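Local coordinates for protein probable 2-oxoglutarate-dependent dioxygenase At5g05600 (Arabidopsis thaliana, PDB 6LSV) that catalyses the iron- and 2-oxoglutarate-dependent hydroxylation of jasmonate to 12-hydroxyjasmonate, with release of succinate and carbon dioxide, at residues A[20-28]-A[124-135]; A[209-217]-A[284-292]. All coordinates share one frame; numbering follows the deposited sequence.

Contact 1: residues A[20-28]-A[124-135]; sequences SLPDRYIKP and RLGVEKGASLDW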
loop_
_atom_site.group_PDB
_atom_site.type_symbol
_atom_site.label_atom_id
_atom_site.label_comp_id
_atom_site.label_asym_id
_atom_site.label_seq_id
_atom_site.Cartn_x
_atom_site.Cartn_y
_atom_site.Cartn_z
ATOM N N SER A 20 11.178 -19.103 -20.232
ATOM C CA SER A 20 10.942 -19.642 -18.903
ATOM C C SER A 20 10.825 -18.492 -17.913
ATOM O O SER A 20 10.940 -17.315 -18.271
ATOM C CB SER A 20 12.068 -20.595 -18.488
ATOM O OG SER A 20 13.330 -19.970 -18.661
ATOM N N LEU A 21 10.591 -18.843 -16.653
ATOM C CA LEU A 21 10.626 -17.891 -15.554
ATOM C C LEU A 21 11.873 -18.158 -14.729
ATOM O O LEU A 21 12.047 -19.286 -14.241
ATOM C CB LEU A 21 9.375 -18.019 -14.686
ATOM C CG LEU A 21 8.992 -16.789 -13.863
ATOM C CD1 LEU A 21 8.728 -15.600 -14.770
ATOM C CD2 LEU A 21 7.784 -17.083 -12.986
ATOM N N PRO A 22 12.768 -17.186 -14.569
ATOM C CA PRO A 22 13.933 -17.390 -13.700
ATOM C C PRO A 22 13.511 -17.846 -12.307
ATOM O O PRO A 22 12.469 -17.437 -11.788
ATOM C CB PRO A 22 14.596 -16.009 -13.670
ATOM C CG PRO A 22 14.166 -15.360 -14.948
ATOM C CD PRO A 22 12.779 -15.864 -15.221
ATOM N N ASP A 23 14.331 -18.716 -11.706
ATOM C CA ASP A 23 13.978 -19.320 -10.424
ATOM C C ASP A 23 13.838 -18.286 -9.314
ATOM O O ASP A 23 13.088 -18.524 -8.358
ATOM C CB ASP A 23 15.013 -20.387 -10.035
ATOM C CG ASP A 23 14.597 -21.195 -8.800
ATOM O OD1 ASP A 23 14.723 -20.689 -7.663
ATOM O OD2 ASP A 23 14.125 -22.341 -8.973
ATOM N N ARG A 24 14.520 -17.140 -9.422
ATOM C CA ARG A 24 14.362 -16.090 -8.423
ATOM C C ARG A 24 12.919 -15.612 -8.312
ATOM O O ARG A 24 12.534 -15.071 -7.269
ATOM C CB ARG A 24 15.267 -14.896 -8.744
ATOM C CG ARG A 24 16.766 -15.198 -8.774
ATOM C CD ARG A 24 17.304 -15.604 -7.412
ATOM N NE ARG A 24 16.967 -14.641 -6.368
ATOM C CZ ARG A 24 17.663 -13.540 -6.107
ATOM N NH1 ARG A 24 18.748 -13.253 -6.814
ATOM N NH2 ARG A 24 17.276 -12.724 -5.135
ATOM N N TYR A 25 12.114 -15.804 -9.358
ATOM C CA TYR A 25 10.737 -15.330 -9.395
ATOM C C TYR A 25 9.724 -16.465 -9.299
ATOM O O TYR A 25 8.527 -16.231 -9.493
ATOM C CB TYR A 25 10.499 -14.510 -10.666
ATOM C CG TYR A 25 11.513 -13.403 -10.853
ATOM C CD1 TYR A 25 11.294 -12.138 -10.321
ATOM C CD2 TYR A 25 12.700 -13.627 -11.547
ATOM C CE1 TYR A 25 12.220 -11.127 -10.479
ATOM C CE2 TYR A 25 13.637 -12.618 -11.709
ATOM C CZ TYR A 25 13.391 -11.371 -11.172
ATOM O OH TYR A 25 14.312 -10.363 -11.328
ATOM N N ILE A 26 10.170 -17.681 -8.998
ATOM C CA ILE A 26 9.270 -18.812 -8.799
ATOM C C ILE A 26 8.984 -18.942 -7.310
ATOM O O ILE A 26 9.905 -19.103 -6.502
ATOM C CB ILE A 26 9.865 -20.112 -9.360
ATOM C CG1 ILE A 26 10.281 -19.929 -10.820
ATOM C CG2 ILE A 26 8.871 -21.254 -9.219
ATOM C CD1 ILE A 26 10.996 -21.127 -11.401
ATOM N N LYS A 27 7.719 -18.872 -6.948
ATOM C CA LYS A 27 7.348 -19.014 -5.552
ATOM C C LYS A 27 7.177 -20.483 -5.199
ATOM O O LYS A 27 6.956 -21.322 -6.080
ATOM C CB LYS A 27 6.058 -18.249 -5.275
ATOM C CG LYS A 27 6.092 -16.802 -5.742
ATOM C CD LYS A 27 7.268 -16.044 -5.140
ATOM C CE LYS A 27 7.052 -14.535 -5.235
ATOM N NZ LYS A 27 8.202 -13.759 -4.690
ATOM N N PRO A 28 7.308 -20.834 -3.919
ATOM C CA PRO A 28 7.048 -22.217 -3.507
ATOM C C PRO A 28 5.658 -22.660 -3.938
ATOM O O PRO A 28 4.732 -21.853 -4.041
ATOM C CB PRO A 28 7.168 -22.161 -1.982
ATOM C CG PRO A 28 8.101 -21.039 -1.727
ATOM C CD PRO A 28 7.843 -20.021 -2.812
ATOM N N ARG A 124 12.866 -4.299 -5.823
ATOM C CA ARG A 124 12.752 -5.275 -4.752
ATOM C C ARG A 124 12.554 -4.546 -3.431
ATOM O O ARG A 124 12.787 -3.338 -3.318
ATOM C CB ARG A 124 13.983 -6.192 -4.687
ATOM C CG ARG A 124 15.217 -5.538 -4.085
ATOM C CD ARG A 124 16.403 -6.487 -4.072
ATOM N NE ARG A 124 16.428 -7.308 -2.866
ATOM C CZ ARG A 124 17.027 -8.492 -2.774
ATOM N NH1 ARG A 124 17.658 -9.005 -3.821
ATOM N NH2 ARG A 124 16.991 -9.163 -1.633
ATOM N N LEU A 125 12.114 -5.302 -2.431
ATOM C CA LEU A 125 11.892 -4.790 -1.086
ATOM C C LEU A 125 12.510 -5.782 -0.113
ATOM O O LEU A 125 12.127 -6.956 -0.093
ATOM C CB LEU A 125 10.396 -4.598 -0.819
ATOM C CG LEU A 125 9.894 -4.079 0.528
ATOM C CD1 LEU A 125 10.582 -2.780 0.909
ATOM C CD2 LEU A 125 8.384 -3.881 0.464
ATOM N N GLY A 126 13.478 -5.321 0.668
ATOM C CA GLY A 126 14.272 -6.194 1.504
ATOM C C GLY A 126 15.674 -6.389 0.951
ATOM O O GLY A 126 15.982 -6.072 -0.201
ATOM N N VAL A 127 16.543 -6.932 1.802
ATOM C CA VAL A 127 17.967 -6.959 1.487
ATOM C C VAL A 127 18.568 -8.344 1.698
ATOM O O VAL A 127 19.786 -8.472 1.863
ATOM C CB VAL A 127 18.721 -5.901 2.317
ATOM C CG1 VAL A 127 18.275 -4.505 1.920
ATOM C CG2 VAL A 127 18.499 -6.126 3.806
ATOM N N GLU A 128 17.732 -9.385 1.697
ATOM C CA GLU A 128 18.229 -10.755 1.763
ATOM C C GLU A 128 18.769 -11.169 0.395
ATOM O O GLU A 128 18.110 -10.958 -0.632
ATOM C CB GLU A 128 17.125 -11.708 2.221
ATOM C CG GLU A 128 17.610 -12.944 3.011
ATOM C CD GLU A 128 18.583 -12.611 4.149
ATOM O OE1 GLU A 128 19.809 -12.484 3.910
ATOM O OE2 GLU A 128 18.108 -12.466 5.296
ATOM N N LYS A 129 19.978 -11.753 0.376
ATOM C CA LYS A 129 20.660 -11.966 -0.899
ATOM C C LYS A 129 20.045 -13.093 -1.722
ATOM O O LYS A 129 20.038 -13.020 -2.955
ATOM C CB LYS A 129 22.140 -12.253 -0.684
ATOM C CG LYS A 129 22.933 -12.140 -1.984
ATOM C CD LYS A 129 24.246 -12.890 -1.965
ATOM C CE LYS A 129 24.427 -13.743 -3.216
ATOM N NZ LYS A 129 25.222 -14.972 -2.930
ATOM N N GLY A 130 19.561 -14.148 -1.090
ATOM C CA GLY A 130 18.989 -15.174 -1.933
ATOM C C GLY A 130 17.493 -15.098 -2.111
ATOM O O GLY A 130 16.917 -15.965 -2.776
ATOM N N ALA A 131 16.859 -14.063 -1.562
ATOM C CA ALA A 131 15.411 -14.041 -1.399
ATOM C C ALA A 131 14.682 -14.148 -2.733
ATOM O O ALA A 131 15.133 -13.621 -3.754
ATOM C CB ALA A 131 14.989 -12.759 -0.681
ATOM N N SER A 132 13.544 -14.841 -2.715
ATOM C CA SER A 132 12.655 -14.836 -3.867
ATOM C C SER A 132 12.204 -13.413 -4.170
ATOM O O SER A 132 12.066 -12.576 -3.274
ATOM C CB SER A 132 11.443 -15.730 -3.614
ATOM O OG SER A 132 10.917 -16.233 -4.833
ATOM N N LEU A 133 11.976 -13.139 -5.449
ATOM C CA LEU A 133 11.616 -11.804 -5.895
ATOM C C LEU A 133 10.205 -11.792 -6.468
ATOM O O LEU A 133 9.655 -12.827 -6.859
ATOM C CB LEU A 133 12.610 -11.287 -6.937
ATOM C CG LEU A 133 14.043 -11.179 -6.425
ATOM C CD1 LEU A 133 14.970 -10.742 -7.543
ATOM C CD2 LEU A 133 14.110 -10.213 -5.255
ATOM N N ASP A 134 9.629 -10.595 -6.518
ATOM C CA ASP A 134 8.291 -10.394 -7.047
ATOM C C ASP A 134 8.355 -9.842 -8.466
ATOM O O ASP A 134 9.318 -9.171 -8.853
ATOM C CB ASP A 134 7.491 -9.452 -6.147
ATOM C CG ASP A 134 7.152 -10.078 -4.807
ATOM O OD1 ASP A 134 7.220 -11.322 -4.695
ATOM O OD2 ASP A 134 6.824 -9.326 -3.865
ATOM N N TRP A 135 7.312 -10.133 -9.243
ATOM C CA TRP A 135 7.263 -9.737 -10.649
ATOM C C TRP A 135 6.686 -8.327 -10.771
ATOM O O TRP A 135 5.592 -8.105 -11.293
ATOM C CB TRP A 135 6.450 -10.739 -11.459
ATOM C CG TRP A 135 6.721 -10.656 -12.934
ATOM C CD1 TRP A 135 5.957 -10.030 -13.877
ATOM C CD2 TRP A 135 7.842 -11.211 -13.631
ATOM N NE1 TRP A 135 6.532 -10.165 -15.118
ATOM C CE2 TRP A 135 7.690 -10.885 -14.993
ATOM C CE3 TRP A 135 8.960 -11.950 -13.234
ATOM C CZ2 TRP A 135 8.614 -11.275 -15.961
ATOM C CZ3 TRP A 135 9.876 -12.337 -14.196
ATOM C CH2 TRP A 135 9.697 -12.001 -15.543
HETATM O O HOH W 1 7.439 -13.696 -8.502
#
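At the margin of the main sheet of this jelly-roll oxygenase, the loop joining strands 120-122 and 137-144 meets the 3-10 turn 23-25, with Ala131 to Trp135 facing Arg24, Tyr25 and Lys27. Arg24 O takes two donors: Leu133 N at 2.7 Å, nearly straight at the hydrogen (168°), and Ser132 OG at 3.1 Å, from above the carbonyl plane. The arginine side chain, folded at chi2 (-65°) and again at chi3, turns its NH2 onto Ala131 O at 2.7 Å; that oxygen lies in the guanidinium plane, while Leu133 CD1 sits over one face. Glu5 forms salt bridges with both this NH2 and nearby Arg124. Tyr25 offers a ring face to the edge of Trp135 in a T-shaped pair, centroids 5.2 Å apart and planes at 83°; Leu133 CB packs against Tyr25 CE1, and Leu21 CD1 lies 3.5 Å from Trp135 CZ3. Lys27 NZ forms a salt bridge with Asp134 OD1 (2.6 Å) and also bonds Leu133 O from above its carbonyl plane (2.8 Å). Asp134 OD1 is also hydrogen-bonded to Ser225 OG. A buried lysine so paired with a carboxylate and a carbonyl probably remains charged.

Contact 2: residues A[209-217]-A[284-292]; sequences VNYYPKCPR and HRVIVNSDK. With AKG (2-oxoglutaric acid), chain C.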
loop_
_atom_site.group_PDB
_atom_site.type_symbol
_atom_site.label_atom_id
_atom_site.label_comp_id
_atom_site.label_asym_id
_atom_site.label_seq_id
_atom_site.Cartn_x
_atom_site.Cartn_y
_atom_site.Cartn_z
ATOM N N VAL A 209 4.028 3.562 -6.442
ATOM C CA VAL A 209 3.333 3.157 -7.657
ATOM C C VAL A 209 3.950 1.852 -8.133
ATOM O O VAL A 209 5.177 1.741 -8.228
ATOM C CB VAL A 209 3.421 4.241 -8.745
ATOM C CG1 VAL A 209 2.537 3.874 -9.925
ATOM C CG2 VAL A 209 3.028 5.597 -8.171
ATOM N N ASN A 210 3.104 0.870 -8.430
ATOM C CA ASN A 210 3.543 -0.483 -8.743
ATOM C C ASN A 210 3.275 -0.798 -10.208
ATOM O O ASN A 210 2.177 -0.545 -10.716
ATOM C CB ASN A 210 2.835 -1.502 -7.850
ATOM C CG ASN A 210 3.097 -1.270 -6.377
ATOM O OD1 ASN A 210 4.245 -1.149 -5.951
ATOM N ND2 ASN A 210 2.029 -1.199 -5.590
ATOM N N TYR A 211 4.279 -1.359 -10.879
ATOM C CA TYR A 211 4.184 -1.742 -12.282
ATOM C C TYR A 211 4.345 -3.250 -12.378
ATOM O O TYR A 211 5.383 -3.789 -11.983
ATOM C CB TYR A 211 5.250 -1.031 -13.120
ATOM C CG TYR A 211 5.155 -1.323 -14.601
ATOM C CD1 TYR A 211 3.924 -1.356 -15.243
ATOM C CD2 TYR A 211 6.296 -1.571 -15.357
ATOM C CE1 TYR A 211 3.829 -1.625 -16.595
ATOM C CE2 TYR A 211 6.210 -1.840 -16.714
ATOM C CZ TYR A 211 4.973 -1.864 -17.325
ATOM O OH TYR A 211 4.872 -2.130 -18.671
ATOM N N TYR A 212 3.321 -3.925 -12.901
ATOM C CA TYR A 212 3.317 -5.378 -13.052
ATOM C C TYR A 212 3.333 -5.726 -14.534
ATOM O O TYR A 212 2.270 -5.834 -15.163
ATOM C CB TYR A 212 2.094 -5.990 -12.363
ATOM C CG TYR A 212 1.888 -5.498 -10.949
ATOM C CD1 TYR A 212 2.576 -6.071 -9.886
ATOM C CD2 TYR A 212 1.015 -4.451 -10.677
ATOM C CE1 TYR A 212 2.399 -5.620 -8.592
ATOM C CE2 TYR A 212 0.832 -3.993 -9.385
ATOM C CZ TYR A 212 1.526 -4.583 -8.348
ATOM O OH TYR A 212 1.347 -4.133 -7.060
ATOM N N PRO A 213 4.520 -5.915 -15.143
ATOM C CA PRO A 213 4.589 -6.244 -16.576
ATOM C C PRO A 213 4.040 -7.630 -16.867
ATOM O O PRO A 213 3.643 -8.338 -15.939
ATOM C CB PRO A 213 6.092 -6.156 -16.882
ATOM C CG PRO A 213 6.697 -5.408 -15.721
ATOM C CD PRO A 213 5.858 -5.786 -14.547
ATOM N N LYS A 214 4.001 -8.038 -18.133
ATOM C CA LYS A 214 3.499 -9.370 -18.433
ATOM C C LYS A 214 4.517 -10.416 -17.976
ATOM O O LYS A 214 5.727 -10.170 -17.951
ATOM C CB LYS A 214 3.183 -9.516 -19.927
ATOM C CG LYS A 214 2.218 -8.464 -20.505
ATOM C CD LYS A 214 2.345 -8.356 -21.999
ATOM C CE LYS A 214 3.774 -8.227 -22.478
ATOM N NZ LYS A 214 4.778 -7.436 -21.711
ATOM N N CYS A 215 4.010 -11.578 -17.573
ATOM C CA CYS A 215 4.831 -12.613 -16.982
ATOM C C CYS A 215 4.696 -13.894 -17.792
ATOM O O CYS A 215 3.571 -14.328 -18.071
ATOM C CB CYS A 215 4.423 -12.868 -15.523
ATOM S SG CYS A 215 5.419 -14.113 -14.697
ATOM N N PRO A 216 5.805 -14.523 -18.187
ATOM C CA PRO A 216 5.700 -15.702 -19.062
ATOM C C PRO A 216 5.024 -16.892 -18.405
ATOM O O PRO A 216 4.397 -17.689 -19.111
ATOM C CB PRO A 216 7.162 -16.003 -19.417
ATOM C CG PRO A 216 7.962 -15.357 -18.333
ATOM C CD PRO A 216 7.200 -14.145 -17.914
ATOM N N ARG A 217 5.133 -17.047 -17.084
ATOM C CA ARG A 217 4.483 -18.142 -16.357
ATOM C C ARG A 217 3.880 -17.593 -15.071
ATOM O O ARG A 217 4.392 -17.831 -13.970
ATOM C CB ARG A 217 5.474 -19.272 -16.064
ATOM C CG ARG A 217 6.182 -19.836 -17.294
ATOM C CD ARG A 217 5.394 -20.970 -17.930
ATOM N NE ARG A 217 4.780 -21.829 -16.923
ATOM C CZ ARG A 217 5.290 -22.987 -16.517
ATOM N NH1 ARG A 217 6.427 -23.432 -17.033
ATOM N NH2 ARG A 217 4.663 -23.701 -15.593
ATOM N N HIS A 284 -2.843 -8.552 1.653
ATOM C CA HIS A 284 -3.100 -8.593 0.223
ATOM C C HIS A 284 -1.850 -9.027 -0.529
ATOM O O HIS A 284 -0.739 -9.054 0.008
ATOM C CB HIS A 284 -3.603 -7.241 -0.305
ATOM C CG HIS A 284 -2.938 -6.058 0.322
ATOM N ND1 HIS A 284 -3.244 -5.618 1.593
ATOM C CD2 HIS A 284 -1.988 -5.217 -0.150
ATOM C CE1 HIS A 284 -2.506 -4.560 1.878
ATOM N NE2 HIS A 284 -1.735 -4.296 0.839
ATOM N N ARG A 285 -2.066 -9.383 -1.792
ATOM C CA ARG A 285 -1.019 -9.793 -2.714
ATOM C C ARG A 285 -1.513 -9.493 -4.121
ATOM O O ARG A 285 -2.710 -9.299 -4.346
ATOM C CB ARG A 285 -0.677 -11.279 -2.554
ATOM C CG ARG A 285 -1.720 -12.206 -3.164
ATOM C CD ARG A 285 -1.348 -13.669 -3.010
ATOM N NE ARG A 285 -2.247 -14.525 -3.779
ATOM C CZ ARG A 285 -2.232 -15.855 -3.752
ATOM N NH1 ARG A 285 -1.359 -16.500 -2.991
ATOM N NH2 ARG A 285 -3.093 -16.541 -4.491
ATOM N N VAL A 286 -0.584 -9.450 -5.069
ATOM C CA VAL A 286 -0.912 -9.174 -6.461
ATOM C C VAL A 286 -0.501 -10.375 -7.297
ATOM O O VAL A 286 0.612 -10.893 -7.147
ATOM C CB VAL A 286 -0.231 -7.889 -6.973
ATOM C CG1 VAL A 286 -0.787 -7.500 -8.334
ATOM C CG2 VAL A 286 -0.417 -6.751 -5.981
ATOM N N ILE A 287 -1.406 -10.828 -8.156
ATOM C CA ILE A 287 -1.094 -11.837 -9.146
ATOM C C ILE A 287 -0.894 -11.134 -10.479
ATOM O O ILE A 287 -1.384 -10.025 -10.708
ATOM C CB ILE A 287 -2.186 -12.928 -9.243
ATOM C CG1 ILE A 287 -3.511 -12.327 -9.709
ATOM C CG2 ILE A 287 -2.355 -13.637 -7.907
ATOM C CD1 ILE A 287 -4.654 -13.325 -9.737
ATOM N N VAL A 288 -0.144 -11.780 -11.369
ATOM C CA VAL A 288 0.162 -11.209 -12.676
ATOM C C VAL A 288 -0.397 -12.138 -13.745
ATOM O O VAL A 288 -0.951 -13.196 -13.424
ATOM C CB VAL A 288 1.679 -10.988 -12.848
ATOM C CG1 VAL A 288 2.128 -9.764 -12.073
ATOM C CG2 VAL A 288 2.452 -12.210 -12.380
ATOM N N ASN A 289 -0.289 -11.747 -15.014
ATOM C CA ASN A 289 -0.656 -12.649 -16.098
ATOM C C ASN A 289 0.230 -12.387 -17.308
ATOM O O ASN A 289 1.012 -11.433 -17.347
ATOM C CB ASN A 289 -2.143 -12.544 -16.466
ATOM C CG ASN A 289 -2.611 -11.119 -16.640
ATOM O OD1 ASN A 289 -1.890 -10.269 -17.156
ATOM N ND2 ASN A 289 -3.842 -10.853 -16.216
ATOM N N SER A 290 0.088 -13.261 -18.304
ATOM C CA SER A 290 0.991 -13.296 -19.444
ATOM C C SER A 290 0.632 -12.301 -20.533
ATOM O O SER A 290 1.467 -12.037 -21.405
ATOM C CB SER A 290 1.004 -14.701 -20.049
ATOM O OG SER A 290 -0.302 -15.086 -20.448
ATOM N N ASP A 291 -0.579 -11.744 -20.511
ATOM C CA ASP A 291 -1.116 -11.052 -21.672
ATOM C C ASP A 291 -1.284 -9.552 -21.498
ATOM O O ASP A 291 -1.354 -8.841 -22.506
ATOM C CB ASP A 291 -2.466 -11.666 -22.067
ATOM C CG ASP A 291 -2.388 -13.178 -22.190
ATOM O OD1 ASP A 291 -1.437 -13.651 -22.851
ATOM O OD2 ASP A 291 -3.254 -13.889 -21.629
ATOM N N LYS A 292 -1.366 -9.052 -20.268
ATOM C CA LYS A 292 -1.467 -7.616 -20.065
ATOM C C LYS A 292 -0.766 -7.244 -18.763
ATOM O O LYS A 292 -0.467 -8.092 -17.918
ATOM C CB LYS A 292 -2.932 -7.147 -20.095
ATOM C CG LYS A 292 -3.111 -5.633 -20.317
ATOM C CD LYS A 292 -2.050 -5.028 -21.260
ATOM C CE LYS A 292 -2.304 -3.545 -21.483
ATOM N NZ LYS A 292 -2.876 -2.898 -20.260
HETATM C C1 AKG C . 0.439 -2.146 -2.595
HETATM O O1 AKG C . -0.057 -1.651 -1.553
HETATM O O2 AKG C . 1.611 -1.822 -2.934
HETATM C C2 AKG C . -0.378 -3.150 -3.416
HETATM O O5 AKG C . -0.703 -4.170 -2.907
HETATM C C3 AKG C . -0.785 -2.877 -4.871
HETATM C C4 AKG C . -2.184 -3.450 -5.118
HETATM C C5 AKG C . -2.459 -3.606 -6.615
HETATM O O3 AKG C . -3.632 -3.528 -7.067
HETATM O O4 AKG C . -1.501 -3.816 -7.399
HETATM O O HOH W 2 1.151 -9.115 -15.771
#
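Tyr212 lays one ring face over Val286, whose CG1 stands 3.7 Å from the ring centroid and 14° off the normal, a CH-pi contact centred on the ring. The pair bridges the two sheets of the double-stranded beta-helix (jelly-roll) core: Tyr212 ends strand 204-212 of the large sheet, and Val286 belongs to edge strand 284-286 of the small one. With chi1 at -49°, Tyr212 CG is anti to its carbonyl carbon; this torsion directs the ring toward the small sheet, where Tyr212 OH meets O4 of 2-oxoglutarate at 2.9 Å in a weak hydrogen bond. The other valine methyl, Val286 CG2, lies 3.4 Å from the same O4, and Arg294 also hydrogen-bonds the cosubstrate. At the other end of 2-oxoglutarate, O2 accepts from Asn210 ND2 at 2.8 Å, though with a bent N-H...O angle of 139°. His284, an iron ligand together with His227 and Asp229, turns its ring edge to the keto oxygen O5. The two strands thus hold residues that touch both ends of the cosubstrate.

Beyond the pocket the two segments continue side by side as loops. Val288 splits its methyls between two partners: CG1 packs on Tyr212 CB and CG2 on Cys215 CB, the latter at 3.8 Å. Cys215 N donates to Asn289 O at 3.0 Å, and a water bonded to Asn289 N also bonds Pro213 O. Next to it, Cys215 O receives a CA-H...O contact from Ser290 CA. The aliphatic part of Lys214 runs along the backbone of residues 290-292, with CG near Lys292 N and CB beside Ser290 O.

Overall arrangement
Contact 1 closes before contact 2 opens along the chain, and their centres lie 14 Å apart on the same side of the chain's centre. Strands 120-122, 137-144 and 204-212 are consecutive neighbours in the main sheet: contact 1 uses the loop joining the first two, contact 2 the third. Segments 124-135 and 209-217 touch directly, Trp135 NE1 making a probable hydrogen bond to Lys214 O at 2.9 Å and packing on Cys215. Segment 20-28 reaches the loop after Tyr212 both through that tryptophan and directly, Leu21 packing on Cys215. Segment 124-135 also carries Leu125 of the jasmonate pocket, whereas contact 2 lines the 2-oxoglutarate and iron site.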